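Local atomic coordinates of alpha-L-rhamnosidase (Streptomyces avermitilis, PDB entry 3W5M), a protein that hydrolyses terminal non-reducing alpha-L-rhamnose residues of alpha-L-rhamnosides, releasing L-rhamnose from citrus flavonoids such as naringin and from the arabinogalactan-protein gum arabic. Residues 496-501 with 574-579; 511-516 with 585-590; 522-527 with 548-553. All blocks are in the same frame, centred on the assembly; numbering follows the deposited sequence.

Contact 1: 496-501 with 574-579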
loop_
_atom_site.group_PDB
_atom_site.type_symbol
_atom_site.label_atom_id
_atom_site.label_comp_id
_atom_site.label_asym_id
_atom_site.label_seq_id
_atom_site.Cartn_x
_atom_site.Cartn_y
_atom_site.Cartn_z
ATOM N N PRO A 496 -15.731 31.079 6.810
ATOM C CA PRO A 496 -14.680 32.010 7.255
ATOM C C PRO A 496 -13.541 31.285 7.998
ATOM O O PRO A 496 -13.799 30.502 8.909
ATOM C CB PRO A 496 -15.423 32.993 8.180
ATOM C CG PRO A 496 -16.723 32.327 8.514
ATOM C CD PRO A 496 -17.060 31.457 7.336
ATOM N N GLY A 497 -12.305 31.526 7.560
ATOM C CA GLY A 497 -11.105 30.934 8.189
ATOM C C GLY A 497 -10.924 29.439 7.966
ATOM O O GLY A 497 -10.033 28.818 8.558
ATOM N N VAL A 498 -11.774 28.857 7.126
ATOM C CA VAL A 498 -11.638 27.443 6.741
ATOM C C VAL A 498 -11.311 27.375 5.261
ATOM O O VAL A 498 -12.192 27.561 4.414
ATOM C CB VAL A 498 -12.911 26.632 7.074
ATOM C CG1 VAL A 498 -12.803 25.195 6.562
ATOM C CG2 VAL A 498 -13.177 26.655 8.574
ATOM N N PHE A 499 -10.039 27.133 4.952
ATOM C CA PHE A 499 -9.552 27.187 3.583
ATOM C C PHE A 499 -9.454 25.781 3.015
ATOM O O PHE A 499 -9.132 24.834 3.746
ATOM C CB PHE A 499 -8.189 27.880 3.519
ATOM C CG PHE A 499 -8.219 29.305 4.014
ATOM C CD1 PHE A 499 -8.137 29.583 5.383
ATOM C CD2 PHE A 499 -8.365 30.365 3.119
ATOM C CE1 PHE A 499 -8.182 30.891 5.850
ATOM C CE2 PHE A 499 -8.405 31.680 3.575
ATOM C CZ PHE A 499 -8.318 31.943 4.943
ATOM N N VAL A 500 -9.765 25.649 1.729
ATOM C CA VAL A 500 -9.701 24.356 1.046
ATOM C C VAL A 500 -8.771 24.517 -0.146
ATOM O O VAL A 500 -8.971 25.405 -0.985
ATOM C CB VAL A 500 -11.099 23.839 0.629
ATOM C CG1 VAL A 500 -10.960 22.542 -0.160
ATOM C CG2 VAL A 500 -11.998 23.626 1.840
ATOM N N LEU A 501 -7.716 23.700 -0.201
ATOM C CA LEU A 501 -6.747 23.794 -1.278
ATOM C C LEU A 501 -6.873 22.546 -2.137
ATOM O O LEU A 501 -6.914 21.424 -1.610
ATOM C CB LEU A 501 -5.313 23.982 -0.753
ATOM C CG LEU A 501 -4.921 25.340 -0.135
ATOM C CD1 LEU A 501 -5.513 25.513 1.250
ATOM C CD2 LEU A 501 -3.415 25.571 -0.119
ATOM N N GLU A 574 -8.054 20.762 3.742
ATOM C CA GLU A 574 -8.697 21.804 4.546
ATOM C C GLU A 574 -7.749 22.311 5.628
ATOM O O GLU A 574 -7.232 21.539 6.429
ATOM C CB GLU A 574 -9.929 21.252 5.214
ATOM C CG GLU A 574 -10.661 22.253 6.099
ATOM C CD GLU A 574 -11.532 21.562 7.143
ATOM O OE1 GLU A 574 -11.025 21.150 8.234
ATOM O OE2 GLU A 574 -12.743 21.451 6.891
ATOM N N VAL A 575 -7.550 23.614 5.648
ATOM C CA VAL A 575 -6.540 24.251 6.501
ATOM C C VAL A 575 -7.332 25.148 7.456
ATOM O O VAL A 575 -8.069 26.031 6.993
ATOM C CB VAL A 575 -5.573 25.097 5.643
ATOM C CG1 VAL A 575 -4.502 25.766 6.494
ATOM C CG2 VAL A 575 -4.917 24.233 4.573
ATOM N N THR A 576 -7.246 24.877 8.767
ATOM C CA THR A 576 -7.814 25.763 9.787
ATOM C C THR A 576 -6.709 26.228 10.754
ATOM O O THR A 576 -5.705 25.539 10.936
ATOM C CB THR A 576 -8.949 25.099 10.556
ATOM O OG1 THR A 576 -8.456 23.932 11.196
ATOM C CG2 THR A 576 -10.100 24.695 9.608
ATOM N N GLY A 577 -6.879 27.400 11.360
ATOM C CA GLY A 577 -5.854 27.943 12.265
ATOM C C GLY A 577 -4.666 28.619 11.624
ATOM O O GLY A 577 -3.732 29.024 12.343
ATOM N N PHE A 578 -4.678 28.749 10.292
ATOM C CA PHE A 578 -3.605 29.402 9.562
ATOM C C PHE A 578 -3.566 30.880 9.979
ATOM O O PHE A 578 -4.620 31.507 10.128
ATOM C CB PHE A 578 -3.821 29.269 8.050
ATOM C CG PHE A 578 -2.578 29.461 7.231
ATOM C CD1 PHE A 578 -1.749 28.372 6.927
ATOM C CD2 PHE A 578 -2.220 30.730 6.756
ATOM C CE1 PHE A 578 -0.606 28.541 6.175
ATOM C CE2 PHE A 578 -1.069 30.895 6.004
ATOM C CZ PHE A 578 -0.258 29.807 5.710
ATOM N N PRO A 579 -2.368 31.423 10.215
ATOM C CA PRO A 579 -2.341 32.863 10.505
ATOM C C PRO A 579 -2.394 33.667 9.207
ATOM O O PRO A 579 -1.435 33.671 8.429
ATOM C CB PRO A 579 -1.000 33.047 11.226
ATOM C CG PRO A 579 -0.136 31.930 10.731
ATOM C CD PRO A 579 -1.057 30.780 10.439
HETATM O O HOH W 1 -6.931 28.753 8.424
HETATM O O HOH W 2 -9.213 28.886 11.273
#
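F499 and V575 face each other as a hydrogen-bonded pair of antiparallel strands 498-503 and 572-576, neighbours in the large mixed sheet of the concanavalin-like domain, and the tight part of the contact is built round them. F499 N donates to V575 O at 3.0 Å, and V575 N returns a nearly straight bond to F499 O at 2.8 Å. The same F499 O also receives a CA-H...O contact from E574 CA at 3.2 Å. Beside this backbone ladder, the V575 branch next to its own backbone N, CG2, touches L501 CD1 at 3.6 Å; V523 and L525 of strand 522-528, on the far side of 572-576, press on V575 as well, a place suited to compact branched side chains. The F499 ring turns its edge to V575 O, and V491 and P582 pack against it.

V498, E574 and T576 occupy the other face. V498 CG1 lies against CG of E574, at 3.7 Å, and against the flank of its carboxylate, whose OE1 forms a salt bridge to R526 NE. V498 CG2 and T576 CG2 lie side by side, 3.8 Å apart.

Toward G497 and G577 the strands part and water takes over. One water donates to G497 O at 2.8 Å and accepts from G577 N at 2.8 Å; a second accepts from F578 N and also reaches G497 O. Both glycines have positive phi, and at G577 a beta carbon would collide with the carbonyl O of T576, so the turn there depends on the missing side chain. The chemistry implies direct amide pairing where valine, leucine and phenylalanine exclude solvent, and water-mediated pairing where the chain turns away.

Contact 2: 511-516 with 585-590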
loop_
_atom_site.group_PDB
_atom_site.type_symbol
_atom_site.label_atom_id
_atom_site.label_comp_id
_atom_site.label_asym_id
_atom_site.label_seq_id
_atom_site.Cartn_x
_atom_site.Cartn_y
_atom_site.Cartn_z
ATOM N N VAL A 511 1.461 16.282 2.935
ATOM C CA VAL A 511 1.786 17.580 2.375
ATOM C C VAL A 511 3.071 18.166 2.966
ATOM O O VAL A 511 3.580 17.688 3.964
ATOM C CB VAL A 511 0.599 18.565 2.515
ATOM C CG1 VAL A 511 -0.688 17.879 2.119
ATOM C CG2 VAL A 511 0.514 19.151 3.915
ATOM N N ARG A 512 3.607 19.169 2.306
ATOM C CA ARG A 512 4.528 20.107 2.943
ATOM C C ARG A 512 3.728 21.367 3.195
ATOM O O ARG A 512 3.094 21.905 2.259
ATOM C CB ARG A 512 5.689 20.423 2.004
ATOM C CG ARG A 512 6.570 21.561 2.531
ATOM C CD ARG A 512 7.915 21.637 1.825
ATOM N NE ARG A 512 7.760 21.923 0.403
ATOM C CZ ARG A 512 7.922 21.018 -0.556
ATOM N NH1 ARG A 512 8.253 19.766 -0.256
ATOM N NH2 ARG A 512 7.746 21.374 -1.818
ATOM N N LEU A 513 3.763 21.828 4.444
ATOM C CA LEU A 513 3.107 23.059 4.871
ATOM C C LEU A 513 4.198 24.098 5.070
ATOM O O LEU A 513 5.206 23.800 5.749
ATOM C CB LEU A 513 2.389 22.810 6.186
ATOM C CG LEU A 513 1.756 23.984 6.918
ATOM C CD1 LEU A 513 0.585 24.582 6.116
ATOM C CD2 LEU A 513 1.338 23.577 8.322
ATOM N N ARG A 514 4.024 25.278 4.447
ATOM C CA ARG A 514 4.854 26.451 4.759
ATOM C C ARG A 514 3.969 27.467 5.469
ATOM O O ARG A 514 2.856 27.760 5.022
ATOM C CB ARG A 514 5.473 27.113 3.521
ATOM C CG ARG A 514 6.240 26.221 2.557
ATOM C CD ARG A 514 7.449 25.524 3.178
ATOM N NE ARG A 514 8.446 26.453 3.725
ATOM C CZ ARG A 514 9.410 27.040 3.021
ATOM N NH1 ARG A 514 9.520 26.815 1.718
ATOM N NH2 ARG A 514 10.263 27.860 3.633
ATOM N N VAL A 515 4.436 27.972 6.601
ATOM C CA VAL A 515 3.633 28.883 7.412
ATOM C C VAL A 515 4.539 29.791 8.250
ATOM O O VAL A 515 5.578 29.366 8.750
ATOM C CB VAL A 515 2.625 28.112 8.304
ATOM C CG1 VAL A 515 3.348 27.137 9.248
ATOM C CG2 VAL A 515 1.717 29.055 9.080
ATOM N N SER A 516 4.149 31.057 8.373
ATOM C CA SER A 516 4.856 31.997 9.250
ATOM C C SER A 516 3.858 32.520 10.235
ATOM O O SER A 516 2.732 32.850 9.867
ATOM C CB SER A 516 5.425 33.183 8.481
ATOM O OG SER A 516 6.209 32.761 7.389
ATOM N N THR A 585 1.142 28.383 -2.418
ATOM C CA THR A 585 2.464 27.915 -2.032
ATOM C C THR A 585 2.471 27.322 -0.611
ATOM O O THR A 585 3.437 26.672 -0.238
ATOM C CB THR A 585 3.568 28.998 -2.136
ATOM O OG1 THR A 585 3.199 30.118 -1.337
ATOM C CG2 THR A 585 3.833 29.425 -3.585
ATOM N N SER A 586 1.407 27.520 0.157
ATOM C CA SER A 586 1.386 27.064 1.557
ATOM C C SER A 586 1.334 25.537 1.712
ATOM O O SER A 586 1.717 25.012 2.755
ATOM C CB SER A 586 0.191 27.640 2.289
ATOM O OG SER A 586 0.235 29.062 2.199
ATOM N N VAL A 587 0.790 24.864 0.706
ATOM C CA VAL A 587 0.541 23.410 0.766
ATOM C C VAL A 587 0.960 22.761 -0.563
ATOM O O VAL A 587 0.530 23.175 -1.646
ATOM C CB VAL A 587 -0.946 23.102 1.104
ATOM C CG1 VAL A 587 -1.241 21.605 1.056
ATOM C CG2 VAL A 587 -1.328 23.638 2.476
ATOM N N THR A 588 1.800 21.727 -0.483
ATOM C CA THR A 588 2.243 20.997 -1.679
ATOM C C THR A 588 2.097 19.524 -1.342
ATOM O O THR A 588 2.582 19.108 -0.306
ATOM C CB THR A 588 3.701 21.332 -1.992
ATOM O OG1 THR A 588 3.831 22.769 -2.149
ATOM C CG2 THR A 588 4.169 20.637 -3.261
ATOM N N GLY A 589 1.433 18.752 -2.196
ATOM C CA GLY A 589 1.339 17.314 -1.938
ATOM C C GLY A 589 2.623 16.595 -2.285
ATOM O O GLY A 589 3.286 16.921 -3.289
ATOM N N ARG A 590 2.998 15.597 -1.467
ATOM C CA ARG A 590 4.180 14.793 -1.763
ATOM C C ARG A 590 3.664 13.389 -2.020
ATOM O O ARG A 590 3.197 12.732 -1.104
ATOM C CB ARG A 590 5.176 14.823 -0.607
ATOM C CG ARG A 590 5.665 16.248 -0.321
ATOM C CD ARG A 590 6.592 16.303 0.893
ATOM N NE ARG A 590 5.920 15.766 2.065
ATOM C CZ ARG A 590 6.499 15.070 3.052
ATOM N NH1 ARG A 590 7.813 14.809 3.061
ATOM N NH2 ARG A 590 5.734 14.635 4.059
HETATM O O HOH W 3 4.211 23.993 0.592
HETATM O O HOH W 4 2.389 29.922 3.459
#
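V511, R512 and L513 pair with G589, T588 and V587 as neighbouring antiparallel strands of the large mixed sheet in the concanavalin-like domain. R512 and T588 are the hydrogen-bonded pair: R512 N reaches T588 O at 2.8 Å and T588 N reaches R512 O at 3.0 Å. Further along, R514 N bonds to S586 O at 2.9 Å, but the donor is tilted 31° from that carbonyl plane, consistent with S586 lying before its strand begins.

On one face are V511, L513 and V587. The side chains of V511 and V587 cross at a slant, CB of V511 3.8 Å from CG1 of V587, and both valines also touch V573, which makes this the hydrophobic side. Opposite V511, G589 brings no side chain, and the two CA atoms come within 4.3 Å.

The other face is polar. R512, bent at chi3 (63°), lies alongside T588, whose CB sits over one face of the guanidinium; R512 NH2 comes 3.9 Å from T588 CG2. E485 and E562, outside the two segments, hold the guanidinium through salt bridges to NH2 and NH1. R590 crosses R512 at about a right angle, presenting its methylene CD to R512 NH1 at 4.0 Å, while its NH2 bonds to P563 O. The two acids would be expected to offset repulsion between the arginines.

Waters extend the pairing where 587-590 begins and 511-515 ends. One is held by R512 O, T585 O and T588 OG1; another donates to R514 O at 2.7 Å and bonds S586 OG, which also binds S583 N. Antiparallel strands with one apolar, inward face and one polar face are characteristic of beta-sandwiches such as this concanavalin-like domain.

Contact 3: 522-527 with 548-553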
loop_
_atom_site.group_PDB
_atom_site.type_symbol
_atom_site.label_atom_id
_atom_site.label_comp_id
_atom_site.label_asym_id
_atom_site.label_seq_id
_atom_site.Cartn_x
_atom_site.Cartn_y
_atom_site.Cartn_z
ATOM N N THR A 522 -1.565 26.922 16.347
ATOM C CA THR A 522 -1.835 25.558 15.823
ATOM C C THR A 522 -2.614 25.482 14.500
ATOM O O THR A 522 -3.763 25.911 14.421
ATOM C CB THR A 522 -2.517 24.711 16.902
ATOM O OG1 THR A 522 -1.657 24.676 18.048
ATOM C CG2 THR A 522 -2.783 23.254 16.409
ATOM N N VAL A 523 -1.981 24.895 13.477
ATOM C CA VAL A 523 -2.625 24.712 12.171
ATOM C C VAL A 523 -3.063 23.264 12.070
ATOM O O VAL A 523 -2.292 22.371 12.377
ATOM C CB VAL A 523 -1.682 25.024 11.006
ATOM C CG1 VAL A 523 -2.420 24.917 9.672
ATOM C CG2 VAL A 523 -1.113 26.421 11.166
ATOM N N ARG A 524 -4.293 23.076 11.630
ATOM C CA ARG A 524 -4.842 21.746 11.410
ATOM C C ARG A 524 -5.072 21.505 9.920
ATOM O O ARG A 524 -5.544 22.379 9.201
ATOM C CB ARG A 524 -6.135 21.569 12.191
ATOM C CG ARG A 524 -5.891 21.249 13.643
ATOM C CD ARG A 524 -7.168 21.233 14.458
ATOM N NE ARG A 524 -6.828 21.522 15.847
ATOM C CZ ARG A 524 -6.570 22.746 16.300
ATOM N NH1 ARG A 524 -6.636 23.788 15.476
ATOM N NH2 ARG A 524 -6.261 22.927 17.575
ATOM N N LEU A 525 -4.717 20.306 9.453
ATOM C CA LEU A 525 -4.843 19.952 8.038
ATOM C C LEU A 525 -5.659 18.697 7.977
ATOM O O LEU A 525 -5.185 17.652 8.404
ATOM C CB LEU A 525 -3.478 19.639 7.411
ATOM C CG LEU A 525 -2.380 20.692 7.626
ATOM C CD1 LEU A 525 -1.042 20.202 7.091
ATOM C CD2 LEU A 525 -2.792 22.008 6.976
ATOM N N ARG A 526 -6.853 18.795 7.422
ATOM C CA ARG A 526 -7.680 17.617 7.151
ATOM C C ARG A 526 -7.615 17.283 5.661
ATOM O O ARG A 526 -7.399 18.155 4.820
ATOM C CB ARG A 526 -9.117 17.816 7.618
ATOM C CG ARG A 526 -9.260 17.894 9.137
ATOM C CD ARG A 526 -10.673 17.617 9.625
ATOM N NE ARG A 526 -11.657 18.515 9.017
ATOM C CZ ARG A 526 -12.879 18.151 8.629
ATOM N NH1 ARG A 526 -13.297 16.900 8.797
ATOM N NH2 ARG A 526 -13.680 19.048 8.063
ATOM N N HIS A 527 -7.781 16.002 5.332
ATOM C CA HIS A 527 -7.551 15.541 3.989
ATOM C C HIS A 527 -8.781 14.801 3.493
ATOM O O HIS A 527 -9.346 13.983 4.220
ATOM C CB HIS A 527 -6.314 14.618 3.937
ATOM C CG HIS A 527 -5.054 15.276 4.402
ATOM N ND1 HIS A 527 -4.757 15.443 5.736
ATOM C CD2 HIS A 527 -3.995 15.766 3.718
ATOM C CE1 HIS A 527 -3.591 16.052 5.855
ATOM N NE2 HIS A 527 -3.111 16.267 4.646
ATOM N N THR A 548 -5.862 13.601 9.850
ATOM C CA THR A 548 -5.600 14.991 10.249
ATOM C C THR A 548 -4.200 15.162 10.785
ATOM O O THR A 548 -3.784 14.457 11.716
ATOM C CB THR A 548 -6.612 15.452 11.315
ATOM O OG1 THR A 548 -7.937 15.246 10.820
ATOM C CG2 THR A 548 -6.401 16.953 11.656
ATOM N N ASP A 549 -3.476 16.124 10.215
ATOM C CA ASP A 549 -2.136 16.466 10.723
ATOM C C ASP A 549 -2.207 17.842 11.370
ATOM O O ASP A 549 -2.879 18.748 10.847
ATOM C CB ASP A 549 -1.109 16.417 9.583
ATOM C CG ASP A 549 -1.110 15.060 8.844
ATOM O OD1 ASP A 549 -1.355 14.019 9.502
ATOM O OD2 ASP A 549 -0.858 15.010 7.617
ATOM N N THR A 550 -1.525 17.990 12.506
ATOM C CA THR A 550 -1.645 19.177 13.330
ATOM C C THR A 550 -0.228 19.676 13.534
ATOM O O THR A 550 0.672 18.884 13.840
ATOM C CB THR A 550 -2.303 18.817 14.683
ATOM O OG1 THR A 550 -3.560 18.151 14.457
ATOM C CG2 THR A 550 -2.537 20.054 15.560
ATOM N N TYR A 551 -0.004 20.981 13.339
ATOM C CA TYR A 551 1.324 21.540 13.496
ATOM C C TYR A 551 1.260 22.789 14.361
ATOM O O TYR A 551 0.500 23.683 14.064
ATOM C CB TYR A 551 1.905 21.941 12.133
ATOM C CG TYR A 551 3.272 22.602 12.199
ATOM C CD1 TYR A 551 4.425 21.854 12.484
ATOM C CD2 TYR A 551 3.418 23.976 11.981
ATOM C CE1 TYR A 551 5.675 22.451 12.551
ATOM C CE2 TYR A 551 4.679 24.589 12.032
ATOM C CZ TYR A 551 5.803 23.825 12.311
ATOM O OH TYR A 551 7.052 24.401 12.388
ATOM N N THR A 552 2.077 22.836 15.412
ATOM C CA THR A 552 2.131 24.000 16.301
ATOM C C THR A 552 3.441 24.732 16.030
ATOM O O THR A 552 4.499 24.138 16.062
ATOM C CB THR A 552 2.025 23.584 17.780
ATOM O OG1 THR A 552 0.783 22.927 17.981
ATOM C CG2 THR A 552 2.060 24.817 18.703
ATOM N N LEU A 553 3.356 26.028 15.752
ATOM C CA LEU A 553 4.514 26.817 15.316
ATOM C C LEU A 553 5.516 27.121 16.424
ATOM O O LEU A 553 5.130 27.247 17.587
ATOM C CB LEU A 553 4.027 28.142 14.735
ATOM C CG LEU A 553 3.595 28.127 13.264
ATOM C CD1 LEU A 553 2.325 27.308 13.056
ATOM C CD2 LEU A 553 3.369 29.565 12.776
HETATM O O HOH W 5 -0.422 15.810 5.130
#
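T522–R526 and T548–T552 run antiparallel as adjacent strands of the concanavalin-like domain's large sheet. V523 and Y551 exchange two nearly straight backbone bonds, V523 N to Y551 O at 2.8 Å and Y551 N to V523 O at 2.8 Å; two residues on, L525 and D549 exchange two more, rather more bent.

Threonines, beta-branched and polar at once, line one face. T522 OG1 and T552 OG1 are hydrogen-bonded at 3.0 Å, either being able to donate. The methyls T522 CG2 and T550 CG2 are squeezed to 3.3 Å, closer than two methyls normally sit; each stands anti to its own backbone N. Further along, R526 lies beside T548, its CG 3.4 Å from T548 OG1, which is itself bonded to A546 O.

The opposite face belongs to the interior of a beta-sandwich: V523 CG2 meets L553 CD1 at 4.0 Å, and L525 packs on V511 of strand 510-515. Y551 turns its ring end away from this pair to lie against Y561, its OH bonded to E559.

Polar groups enter this side at H527 and D549. The imidazole and carboxylate planes are 57° apart, with H527 CE1 3.4 Å from D549 OD2. A water donates to D549 OD2 at 2.6 Å and weakly accepts from H527 NE2. H568 bonds to the same carboxylate oxygen and stacks on the H527 ring, while H527 ND1 bonds to A547 O. The H527 side chain lies about 11 Å from that of R634, a rhamnose-binding residue.

How the contacts relate
All three contacts lie in the concanavalin-like domain and in one large sheet, with centres about 13 Å (contacts 1 and 2), 10 Å (1 and 3) and 11 Å (2 and 3) apart. Contacts 1 and 3 meet directly: strand 572-576 is the neighbour of 522-528, so 548-552, 522-528, 572-576 and 498-503 run side by side. Contact 2 lies farther round the sheet, beyond strand 480-493, yet packs back on both, V511 against L525 and L501 against V587. Along the chain the segments of contacts 1 and 2 alternate, and contact 3 falls within both spans. Segments distant in sequence are thereby interleaved into a single sandwich.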